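PDB 3GRH: putative acyl-CoA thioester hydrolase YbhC from Escherichia coli K-12, which is a putative thioesterase of the outer membrane that belongs to the pectinesterase family, yet neither binds pectin nor shows pectinesterase activity. Local coordinates for residues 46-54 with 316-324; 349-360 with 402-413. All coordinates share one frame; numbering follows the deposited sequence.

Contact 1: 46-54 with 316-324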
loop_
_atom_site.group_PDB
_atom_site.type_symbol
_atom_site.label_atom_id
_atom_site.label_comp_id
_atom_site.label_asym_id
_atom_site.label_seq_id
_atom_site.Cartn_x
_atom_site.Cartn_y
_atom_site.Cartn_z
ATOM N N GLN A 46 -8.478 10.997 -18.400
ATOM C CA GLN A 46 -8.327 9.813 -19.252
ATOM C C GLN A 46 -6.931 9.171 -19.153
ATOM O O GLN A 46 -6.762 7.983 -19.457
ATOM C CB GLN A 46 -8.577 10.171 -20.711
ATOM C CG GLN A 46 -9.898 10.735 -21.014
ATOM C CD GLN A 46 -10.019 11.067 -22.483
ATOM O OE1 GLN A 46 -10.627 12.066 -22.864
ATOM N NE2 GLN A 46 -9.399 10.236 -23.321
ATOM N N ASN A 47 -5.953 9.932 -18.761
ATOM C CA ASN A 47 -4.583 9.394 -18.584
ATOM C C ASN A 47 -4.409 8.675 -17.264
ATOM O O ASN A 47 -3.300 8.193 -17.018
ATOM C CB ASN A 47 -3.554 10.490 -18.630
ATOM C CG ASN A 47 -3.158 10.870 -20.044
ATOM O OD1 ASN A 47 -3.492 10.178 -21.031
ATOM N ND2 ASN A 47 -2.448 11.984 -20.159
ATOM N N PHE A 48 -5.422 8.658 -16.405
ATOM C CA PHE A 48 -5.309 8.156 -15.035
ATOM C C PHE A 48 -6.252 7.049 -14.711
ATOM O O PHE A 48 -7.130 7.124 -13.881
ATOM C CB PHE A 48 -5.426 9.321 -14.004
ATOM C CG PHE A 48 -4.369 10.323 -14.121
ATOM C CD1 PHE A 48 -3.042 10.006 -13.870
ATOM C CD2 PHE A 48 -4.674 11.593 -14.517
ATOM C CE1 PHE A 48 -2.058 10.946 -14.029
ATOM C CE2 PHE A 48 -3.711 12.532 -14.673
ATOM C CZ PHE A 48 -2.388 12.210 -14.433
ATOM N N ASP A 49 -6.090 5.996 -15.462
ATOM C CA ASP A 49 -6.805 4.748 -15.231
ATOM C C ASP A 49 -5.907 3.585 -15.129
ATOM O O ASP A 49 -4.705 3.671 -15.341
ATOM C CB ASP A 49 -7.831 4.627 -16.347
ATOM C CG ASP A 49 -7.215 4.438 -17.697
ATOM O OD1 ASP A 49 -5.986 4.561 -17.828
ATOM O OD2 ASP A 49 -7.997 4.096 -18.660
ATOM N N ALA A 50 -6.433 2.412 -14.750
ATOM C CA ALA A 50 -5.587 1.346 -14.403
ATOM C C ALA A 50 -4.683 0.957 -15.526
ATOM O O ALA A 50 -3.545 0.687 -15.299
ATOM C CB ALA A 50 -6.470 0.136 -13.913
ATOM N N GLN A 51 -5.141 1.012 -16.792
ATOM C CA GLN A 51 -4.307 0.636 -17.908
ATOM C C GLN A 51 -3.067 1.511 -18.105
ATOM O O GLN A 51 -2.045 1.087 -18.674
ATOM C CB GLN A 51 -5.119 0.518 -19.185
ATOM C CG GLN A 51 -5.667 1.771 -19.744
ATOM C CD GLN A 51 -6.606 1.558 -20.942
ATOM O OE1 GLN A 51 -7.758 2.013 -20.927
ATOM N NE2 GLN A 51 -6.112 0.880 -21.977
ATOM N N HIS A 52 -3.149 2.783 -17.723
ATOM C CA HIS A 52 -1.982 3.635 -17.755
ATOM C C HIS A 52 -1.078 3.417 -16.614
ATOM O O HIS A 52 0.183 3.371 -16.744
ATOM C CB HIS A 52 -2.454 5.128 -17.849
ATOM C CG HIS A 52 -2.906 5.518 -19.216
ATOM N ND1 HIS A 52 -4.187 5.274 -19.660
ATOM C CD2 HIS A 52 -2.278 6.171 -20.223
ATOM C CE1 HIS A 52 -4.320 5.713 -20.897
ATOM N NE2 HIS A 52 -3.182 6.271 -21.267
ATOM N N TYR A 53 -1.662 3.183 -15.446
ATOM C CA TYR A 53 -0.802 2.881 -14.255
ATOM C C TYR A 53 -0.069 1.589 -14.382
ATOM O O TYR A 53 1.011 1.413 -13.826
ATOM C CB TYR A 53 -1.599 2.890 -12.921
ATOM C CG TYR A 53 -1.878 4.237 -12.335
ATOM C CD1 TYR A 53 -2.806 5.078 -12.895
ATOM C CD2 TYR A 53 -1.215 4.684 -11.216
ATOM C CE1 TYR A 53 -3.022 6.335 -12.438
ATOM C CE2 TYR A 53 -1.465 5.918 -10.729
ATOM C CZ TYR A 53 -2.369 6.773 -11.342
ATOM O OH TYR A 53 -2.557 8.065 -10.856
ATOM N N PHE A 54 -0.649 0.673 -15.181
ATOM C CA PHE A 54 -0.110 -0.672 -15.320
ATOM C C PHE A 54 0.628 -0.889 -16.631
ATOM O O PHE A 54 0.973 -1.999 -16.974
ATOM C CB PHE A 54 -1.196 -1.717 -15.139
ATOM C CG PHE A 54 -1.705 -1.863 -13.736
ATOM C CD1 PHE A 54 -1.001 -1.434 -12.661
ATOM C CD2 PHE A 54 -2.857 -2.567 -13.532
ATOM C CE1 PHE A 54 -1.496 -1.635 -11.338
ATOM C CE2 PHE A 54 -3.328 -2.752 -12.285
ATOM C CZ PHE A 54 -2.607 -2.279 -11.193
ATOM N N ASN A 316 10.377 11.829 -12.428
ATOM C CA ASN A 316 10.362 11.450 -13.827
ATOM C C ASN A 316 9.353 10.375 -14.199
ATOM O O ASN A 316 9.205 10.015 -15.381
ATOM C CB ASN A 316 11.736 10.977 -14.307
ATOM C CG ASN A 316 12.251 9.772 -13.522
ATOM O OD1 ASN A 316 12.490 9.898 -12.350
ATOM N ND2 ASN A 316 12.362 8.584 -14.169
ATOM N N ILE A 317 8.709 9.806 -13.199
ATOM C CA ILE A 317 7.728 8.691 -13.327
ATOM C C ILE A 317 6.351 9.280 -13.187
ATOM O O ILE A 317 6.084 10.104 -12.302
ATOM C CB ILE A 317 7.972 7.582 -12.277
ATOM C CG1 ILE A 317 9.337 6.956 -12.560
ATOM C CG2 ILE A 317 6.807 6.611 -12.152
ATOM C CD1 ILE A 317 9.424 6.182 -13.884
ATOM N N TYR A 318 5.443 8.903 -14.086
ATOM C CA TYR A 318 4.172 9.595 -14.134
ATOM C C TYR A 318 3.093 9.007 -13.259
ATOM O O TYR A 318 2.092 9.646 -12.978
ATOM C CB TYR A 318 3.677 9.653 -15.577
ATOM C CG TYR A 318 4.478 10.533 -16.501
ATOM C CD1 TYR A 318 5.505 11.317 -16.042
ATOM C CD2 TYR A 318 4.175 10.564 -17.834
ATOM C CE1 TYR A 318 6.281 12.125 -16.924
ATOM C CE2 TYR A 318 4.907 11.361 -18.727
ATOM C CZ TYR A 318 5.937 12.139 -18.270
ATOM O OH TYR A 318 6.662 12.924 -19.190
ATOM N N TYR A 319 3.299 7.783 -12.787
ATOM C CA TYR A 319 2.229 7.030 -12.138
ATOM C C TYR A 319 2.662 6.565 -10.833
ATOM O O TYR A 319 3.662 5.825 -10.722
ATOM C CB TYR A 319 1.745 5.850 -13.015
ATOM C CG TYR A 319 1.192 6.322 -14.289
ATOM C CD1 TYR A 319 -0.006 6.943 -14.286
ATOM C CD2 TYR A 319 1.891 6.319 -15.473
ATOM C CE1 TYR A 319 -0.535 7.476 -15.390
ATOM C CE2 TYR A 319 1.341 6.920 -16.622
ATOM C CZ TYR A 319 0.116 7.494 -16.546
ATOM O OH TYR A 319 -0.522 8.070 -17.634
ATOM N N GLY A 320 1.917 7.043 -9.789
ATOM C CA GLY A 320 2.021 6.630 -8.444
ATOM C C GLY A 320 0.837 5.808 -7.971
ATOM O O GLY A 320 0.707 4.690 -8.392
ATOM N N PHE A 321 -0.053 6.448 -7.245
ATOM C CA PHE A 321 -1.216 5.798 -6.669
ATOM C C PHE A 321 -2.481 6.149 -7.348
ATOM O O PHE A 321 -2.681 7.336 -7.644
ATOM C CB PHE A 321 -1.350 6.084 -5.181
ATOM C CG PHE A 321 -0.187 5.670 -4.316
ATOM C CD1 PHE A 321 0.719 4.731 -4.674
ATOM C CD2 PHE A 321 -0.117 6.168 -3.070
ATOM C CE1 PHE A 321 1.826 4.380 -3.825
ATOM C CE2 PHE A 321 0.991 5.867 -2.242
ATOM C CZ PHE A 321 1.918 4.972 -2.595
ATOM N N LEU A 322 -3.399 5.189 -7.574
ATOM C CA LEU A 322 -4.716 5.529 -8.109
ATOM C C LEU A 322 -5.715 4.897 -7.190
ATOM O O LEU A 322 -5.579 3.710 -6.938
ATOM C CB LEU A 322 -4.947 4.902 -9.482
ATOM C CG LEU A 322 -6.292 5.057 -10.096
ATOM C CD1 LEU A 322 -6.532 6.574 -10.297
ATOM C CD2 LEU A 322 -6.314 4.282 -11.449
ATOM N N ALA A 323 -6.651 5.671 -6.634
ATOM C CA ALA A 323 -7.760 5.105 -5.858
ATOM C C ALA A 323 -8.995 5.367 -6.688
ATOM O O ALA A 323 -9.284 6.522 -7.029
ATOM C CB ALA A 323 -7.833 5.824 -4.539
ATOM N N VAL A 324 -9.687 4.302 -7.053
ATOM C CA VAL A 324 -10.895 4.345 -7.921
ATOM C C VAL A 324 -12.019 3.621 -7.269
ATOM O O VAL A 324 -11.839 2.558 -6.695
ATOM C CB VAL A 324 -10.524 3.852 -9.369
ATOM C CG1 VAL A 324 -9.984 2.484 -9.341
ATOM C CG2 VAL A 324 -11.711 3.948 -10.274
#
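The ring of Y53 is held between Y319 on one face and L322 on the other. Y319 turns an edge to Y53 in a T-shaped stack, centroids 4.8 Å apart and planes at 61°. On the far face, L322 CB makes a CH-pi contact 3.7 Å from the Y53 centroid, close to the ring normal. A flat tyrosine suits this slot because both faces find carbon while its hydroxyl, bonded to Q351 NE2, still meets a polar partner.

Apolar packing extends from there. L322 CD2 comes within 3.8 Å of A50 N, against the start of helix 50-53, because chi1 of 174° swings CG opposite the main-chain nitrogen, and F48 CD1 meets Y319 CE1 at 3.9 Å.

Polar atoms gather round Y319: its OH is 2.8 Å from N47 O, and H52 O packs over one ring face. D49, the N-cap of the short helix, accepts a hydrogen bond from H52 ND1 at its OD1 (2.7 Å) that ties the imidazole back to the cap.

The helix thus lies against strand 321-324 of the parallel beta-helix, flanked by V289 of strand 287-291 and V353 of strand 351-355.

Contact 2: 349-360 with 402-413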
loop_
_atom_site.group_PDB
_atom_site.type_symbol
_atom_site.label_atom_id
_atom_site.label_comp_id
_atom_site.label_asym_id
_atom_site.label_seq_id
_atom_site.Cartn_x
_atom_site.Cartn_y
_atom_site.Cartn_z
ATOM N N ASN A 349 8.366 13.447 -6.215
ATOM C CA ASN A 349 7.198 14.349 -6.229
ATOM C C ASN A 349 5.974 13.450 -6.240
ATOM O O ASN A 349 5.516 13.013 -7.274
ATOM C CB ASN A 349 7.236 15.258 -7.453
ATOM C CG ASN A 349 6.216 16.315 -7.386
ATOM O OD1 ASN A 349 5.713 16.628 -6.299
ATOM N ND2 ASN A 349 6.013 17.003 -8.504
ATOM N N GLY A 350 5.507 13.023 -5.062
ATOM C CA GLY A 350 4.553 11.960 -5.047
ATOM C C GLY A 350 3.295 12.173 -5.860
ATOM O O GLY A 350 2.680 13.234 -5.825
ATOM N N GLN A 351 2.818 11.127 -6.506
ATOM C CA GLN A 351 1.711 11.219 -7.357
ATOM C C GLN A 351 0.514 10.355 -6.893
ATOM O O GLN A 351 0.683 9.185 -6.543
ATOM C CB GLN A 351 2.125 10.746 -8.727
ATOM C CG GLN A 351 1.154 11.186 -9.808
ATOM C CD GLN A 351 0.041 10.301 -10.187
ATOM O OE1 GLN A 351 -0.019 9.129 -9.836
ATOM N NE2 GLN A 351 -0.892 10.857 -10.945
ATOM N N VAL A 352 -0.651 10.970 -6.848
ATOM C CA VAL A 352 -1.884 10.257 -6.469
ATOM C C VAL A 352 -3.048 10.871 -7.101
ATOM O O VAL A 352 -3.144 12.095 -7.205
ATOM C CB VAL A 352 -2.063 10.137 -4.987
ATOM C CG1 VAL A 352 -1.988 11.406 -4.353
ATOM C CG2 VAL A 352 -3.404 9.427 -4.642
ATOM N N VAL A 353 -3.936 10.022 -7.614
ATOM C CA VAL A 353 -5.254 10.428 -8.107
ATOM C C VAL A 353 -6.318 9.683 -7.341
ATOM O O VAL A 353 -6.259 8.471 -7.252
ATOM C CB VAL A 353 -5.393 10.143 -9.602
ATOM C CG1 VAL A 353 -6.794 10.320 -10.093
ATOM C CG2 VAL A 353 -4.467 11.012 -10.427
ATOM N N ILE A 354 -7.282 10.386 -6.803
ATOM C CA ILE A 354 -8.459 9.802 -6.202
ATOM C C ILE A 354 -9.638 10.134 -7.062
ATOM O O ILE A 354 -9.920 11.306 -7.301
ATOM C CB ILE A 354 -8.672 10.322 -4.764
ATOM C CG1 ILE A 354 -7.533 9.967 -3.856
ATOM C CG2 ILE A 354 -9.975 9.665 -4.166
ATOM C CD1 ILE A 354 -7.655 10.665 -2.462
ATOM N N ARG A 355 -10.257 9.104 -7.636
ATOM C CA ARG A 355 -11.361 9.273 -8.580
ATOM C C ARG A 355 -12.549 8.429 -8.293
ATOM O O ARG A 355 -12.433 7.335 -7.765
ATOM C CB ARG A 355 -10.936 9.072 -10.029
ATOM C CG ARG A 355 -10.385 7.748 -10.329
ATOM C CD ARG A 355 -9.926 7.650 -11.805
ATOM N NE ARG A 355 -11.064 7.803 -12.727
ATOM C CZ ARG A 355 -10.965 8.125 -14.018
ATOM N NH1 ARG A 355 -9.826 8.214 -14.635
ATOM N NH2 ARG A 355 -12.120 8.208 -14.705
ATOM N N ASP A 356 -13.707 8.943 -8.633
ATOM C CA ASP A 356 -14.910 8.173 -8.566
ATOM C C ASP A 356 -15.184 7.517 -7.171
ATOM O O ASP A 356 -15.749 6.410 -7.077
ATOM C CB ASP A 356 -14.925 7.100 -9.668
ATOM C CG ASP A 356 -14.612 7.659 -11.045
ATOM O OD1 ASP A 356 -15.283 8.630 -11.465
ATOM O OD2 ASP A 356 -13.670 7.109 -11.734
ATOM N N SER A 357 -14.773 8.216 -6.130
ATOM C CA SER A 357 -14.752 7.719 -4.793
ATOM C C SER A 357 -15.619 8.516 -3.840
ATOM O O SER A 357 -15.917 9.670 -4.069
ATOM C CB SER A 357 -13.323 7.676 -4.279
ATOM O OG SER A 357 -12.604 6.644 -4.983
ATOM N N ALA A 358 -16.048 7.873 -2.759
ATOM C CA ALA A 358 -16.886 8.516 -1.757
ATOM C C ALA A 358 -15.923 8.991 -0.654
ATOM O O ALA A 358 -15.192 8.171 -0.105
ATOM C CB ALA A 358 -17.895 7.510 -1.170
ATOM N N ILE A 359 -15.943 10.270 -0.317
ATOM C CA ILE A 359 -15.154 10.862 0.796
ATOM C C ILE A 359 -16.110 11.364 1.848
ATOM O O ILE A 359 -16.928 12.216 1.612
ATOM C CB ILE A 359 -14.241 11.989 0.307
ATOM C CG1 ILE A 359 -13.356 11.480 -0.809
ATOM C CG2 ILE A 359 -13.345 12.463 1.440
ATOM C CD1 ILE A 359 -12.569 12.521 -1.503
ATOM N N ASN A 360 -16.070 10.779 3.007
ATOM C CA ASN A 360 -17.241 10.880 3.842
ATOM C C ASN A 360 -16.848 11.848 4.877
ATOM O O ASN A 360 -16.020 12.761 4.639
ATOM C CB ASN A 360 -17.734 9.479 4.293
ATOM C CG ASN A 360 -18.311 8.656 3.107
ATOM O OD1 ASN A 360 -19.173 9.147 2.339
ATOM N ND2 ASN A 360 -17.709 7.469 2.862
ATOM N N ASN A 402 2.713 20.082 -6.695
ATOM C CA ASN A 402 2.459 18.713 -6.321
ATOM C C ASN A 402 1.642 18.017 -7.410
ATOM O O ASN A 402 1.151 18.643 -8.321
ATOM C CB ASN A 402 1.752 18.712 -4.968
ATOM C CG ASN A 402 2.690 18.906 -3.818
ATOM O OD1 ASN A 402 3.390 17.961 -3.339
ATOM N ND2 ASN A 402 2.787 20.124 -3.361
ATOM N N ARG A 403 1.517 16.721 -7.286
ATOM C CA ARG A 403 0.858 15.836 -8.232
ATOM C C ARG A 403 -0.170 14.976 -7.525
ATOM O O ARG A 403 -0.311 13.790 -7.760
ATOM C CB ARG A 403 1.912 14.947 -8.898
ATOM C CG ARG A 403 2.919 15.678 -9.681
ATOM C CD ARG A 403 3.643 14.794 -10.671
ATOM N NE ARG A 403 4.470 13.798 -9.970
ATOM C CZ ARG A 403 5.122 12.818 -10.542
ATOM N NH1 ARG A 403 4.978 12.656 -11.819
ATOM N NH2 ARG A 403 5.874 12.007 -9.832
ATOM N N MET A 404 -0.985 15.647 -6.728
ATOM C CA MET A 404 -2.094 15.051 -5.981
ATOM C C MET A 404 -3.415 15.657 -6.481
ATOM O O MET A 404 -3.677 16.869 -6.389
ATOM C CB MET A 404 -1.767 15.240 -4.473
ATOM C CG MET A 404 -0.426 14.709 -4.260
ATOM S SD MET A 404 0.482 15.402 -3.017
ATOM C CE MET A 404 0.018 14.110 -2.002
ATOM N N TRP A 405 -4.232 14.779 -7.043
ATOM C CA TRP A 405 -5.405 15.167 -7.814
ATOM C C TRP A 405 -6.676 14.389 -7.506
ATOM O O TRP A 405 -6.582 13.274 -7.012
ATOM C CB TRP A 405 -5.171 14.904 -9.296
ATOM C CG TRP A 405 -3.834 15.293 -9.850
ATOM C CD1 TRP A 405 -2.812 14.483 -9.996
ATOM C CD2 TRP A 405 -3.393 16.596 -10.311
ATOM N NE1 TRP A 405 -1.734 15.158 -10.578
ATOM C CE2 TRP A 405 -2.054 16.466 -10.719
ATOM C CE3 TRP A 405 -3.982 17.848 -10.388
ATOM C CZ2 TRP A 405 -1.324 17.537 -11.243
ATOM C CZ3 TRP A 405 -3.250 18.908 -10.900
ATOM C CH2 TRP A 405 -1.974 18.765 -11.334
ATOM N N GLU A 406 -7.832 15.029 -7.766
ATOM C CA GLU A 406 -9.111 14.394 -7.606
ATOM C C GLU A 406 -9.894 14.528 -8.862
ATOM O O GLU A 406 -9.692 15.444 -9.630
ATOM C CB GLU A 406 -9.881 15.029 -6.512
ATOM C CG GLU A 406 -9.332 14.708 -5.131
ATOM C CD GLU A 406 -10.145 15.338 -4.119
ATOM O OE1 GLU A 406 -11.297 14.862 -3.745
ATOM O OE2 GLU A 406 -9.696 16.436 -3.785
ATOM N N TYR A 407 -10.768 13.588 -9.099
ATOM C CA TYR A 407 -11.741 13.621 -10.203
ATOM C C TYR A 407 -13.049 12.906 -9.874
ATOM O O TYR A 407 -13.034 11.755 -9.437
ATOM C CB TYR A 407 -11.142 12.968 -11.435
ATOM C CG TYR A 407 -12.050 12.915 -12.631
ATOM C CD1 TYR A 407 -12.396 14.053 -13.301
ATOM C CD2 TYR A 407 -12.531 11.689 -13.106
ATOM C CE1 TYR A 407 -13.193 14.010 -14.403
ATOM C CE2 TYR A 407 -13.375 11.651 -14.175
ATOM C CZ TYR A 407 -13.658 12.816 -14.841
ATOM O OH TYR A 407 -14.493 12.752 -15.935
ATOM N N ASN A 408 -14.171 13.634 -9.968
ATOM C CA ASN A 408 -15.496 12.975 -9.858
ATOM C C ASN A 408 -15.752 12.240 -8.521
ATOM O O ASN A 408 -16.365 11.174 -8.475
ATOM C CB ASN A 408 -15.673 12.008 -11.020
ATOM C CG ASN A 408 -17.114 11.691 -11.263
ATOM O OD1 ASN A 408 -17.980 12.568 -11.166
ATOM N ND2 ASN A 408 -17.419 10.422 -11.556
ATOM N N ASN A 409 -15.332 12.861 -7.431
ATOM C CA ASN A 409 -15.597 12.270 -6.112
ATOM C C ASN A 409 -16.895 12.805 -5.565
ATOM O O ASN A 409 -17.391 13.854 -6.005
ATOM C CB ASN A 409 -14.453 12.486 -5.164
ATOM C CG ASN A 409 -13.148 11.876 -5.651
ATOM O OD1 ASN A 409 -12.054 12.489 -5.531
ATOM N ND2 ASN A 409 -13.201 10.667 -6.086
ATOM N N ARG A 410 -17.419 12.091 -4.581
ATOM C CA ARG A 410 -18.704 12.394 -3.965
ATOM C C ARG A 410 -18.591 12.231 -2.464
ATOM O O ARG A 410 -17.556 11.874 -1.937
ATOM C CB ARG A 410 -19.765 11.483 -4.522
ATOM C CG ARG A 410 -19.608 10.048 -4.193
ATOM C CD ARG A 410 -20.524 9.185 -5.035
ATOM N NE ARG A 410 -20.519 7.806 -4.578
ATOM C CZ ARG A 410 -19.598 6.935 -4.968
ATOM N NH1 ARG A 410 -18.707 7.275 -5.869
ATOM N NH2 ARG A 410 -19.592 5.719 -4.473
ATOM N N GLY A 411 -19.671 12.538 -1.762
ATOM C CA GLY A 411 -19.589 12.521 -0.311
ATOM C C GLY A 411 -19.398 13.905 0.263
ATOM O O GLY A 411 -18.974 14.832 -0.411
ATOM N N VAL A 412 -19.738 14.062 1.529
ATOM C CA VAL A 412 -19.611 15.347 2.200
ATOM C C VAL A 412 -18.173 15.869 2.135
ATOM O O VAL A 412 -17.945 17.068 2.081
ATOM C CB VAL A 412 -20.031 15.245 3.683
ATOM C CG1 VAL A 412 -19.975 16.593 4.305
ATOM C CG2 VAL A 412 -21.423 14.630 3.817
ATOM N N GLY A 413 -17.206 14.959 2.166
ATOM C CA GLY A 413 -15.806 15.334 2.155
ATOM C C GLY A 413 -15.272 15.699 0.777
ATOM O O GLY A 413 -14.112 16.100 0.629
HETATM O O HOH W 1 3.292 15.762 -5.111
HETATM O O HOH W 2 0.370 13.859 -12.112
HETATM O O HOH W 3 -20.673 11.663 2.733
#
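The guanidinium of R403 has Q351 CB over one face and N349 O at its edge, in plane; that of R355 carries Y407 CD2 over one face, its plane 77° from that of the tyrosine ring. These groups flank strands 351-355 and 403-407, successive parallel strands of the right-handed beta-helix of the pectinesterase family. Regular backbone bonds join them, such as W405 N to V352 O (2.9 Å).

R403 grips N349 O side-on, through NE (3.0 Å) and NH2 (2.8 Å), while its NH1 reaches I317 O; arginine suits a place where several carbonyls need donors. Replacing R403 by an alanine removes both donors to N349 O and is likely to leave that carbonyl without its arginine mates and Q351 CB without its flat cover.

Branched V352 fits the extended backbone and packs CG1 on M404 CG (3.7 Å), on the face that also holds I354 and E406. The M404 side chain comes about 5 Å from that of R340, which by analogy with relatives probably binds substrate. The buried carboxylate of E406 is probably stabilised by a salt bridge to R37 and a hydrogen bond from Q29.

Beyond the strands, D356 and N408 both adopt positive phi, and G411 has backbone angles that call for glycine. D356 OD2 takes a salt bridge from R355 NE, whereas its OD1 accepts N408 ND2 at 2.8 Å, nearly straight at 169° and in the amide plane.

Contact 2 is the more deeply buried and joins neighbouring strands by main-chain bonds; contact 1 is partly buried and lays a short helix with its preceding loop on the same sheet, mainly through aromatic rings. Strands 321-324 and 351-355 are neighbours there, so the two contacts share a boundary: A323 O lies 2.8 Å from R355 N, and F48 CE1 packs 3.3 Å from Q351 NE2. Their chemistry follows place. Where helix 50-53 and the loop before it cover the sheet, tyrosine, phenylalanine and leucine fill the interface; in contact 2 valine, isoleucine and methionine pack along the strands, arginine N-H groups bind main-chain carbonyls, and an asparagine-aspartate pair ties the turns that follow.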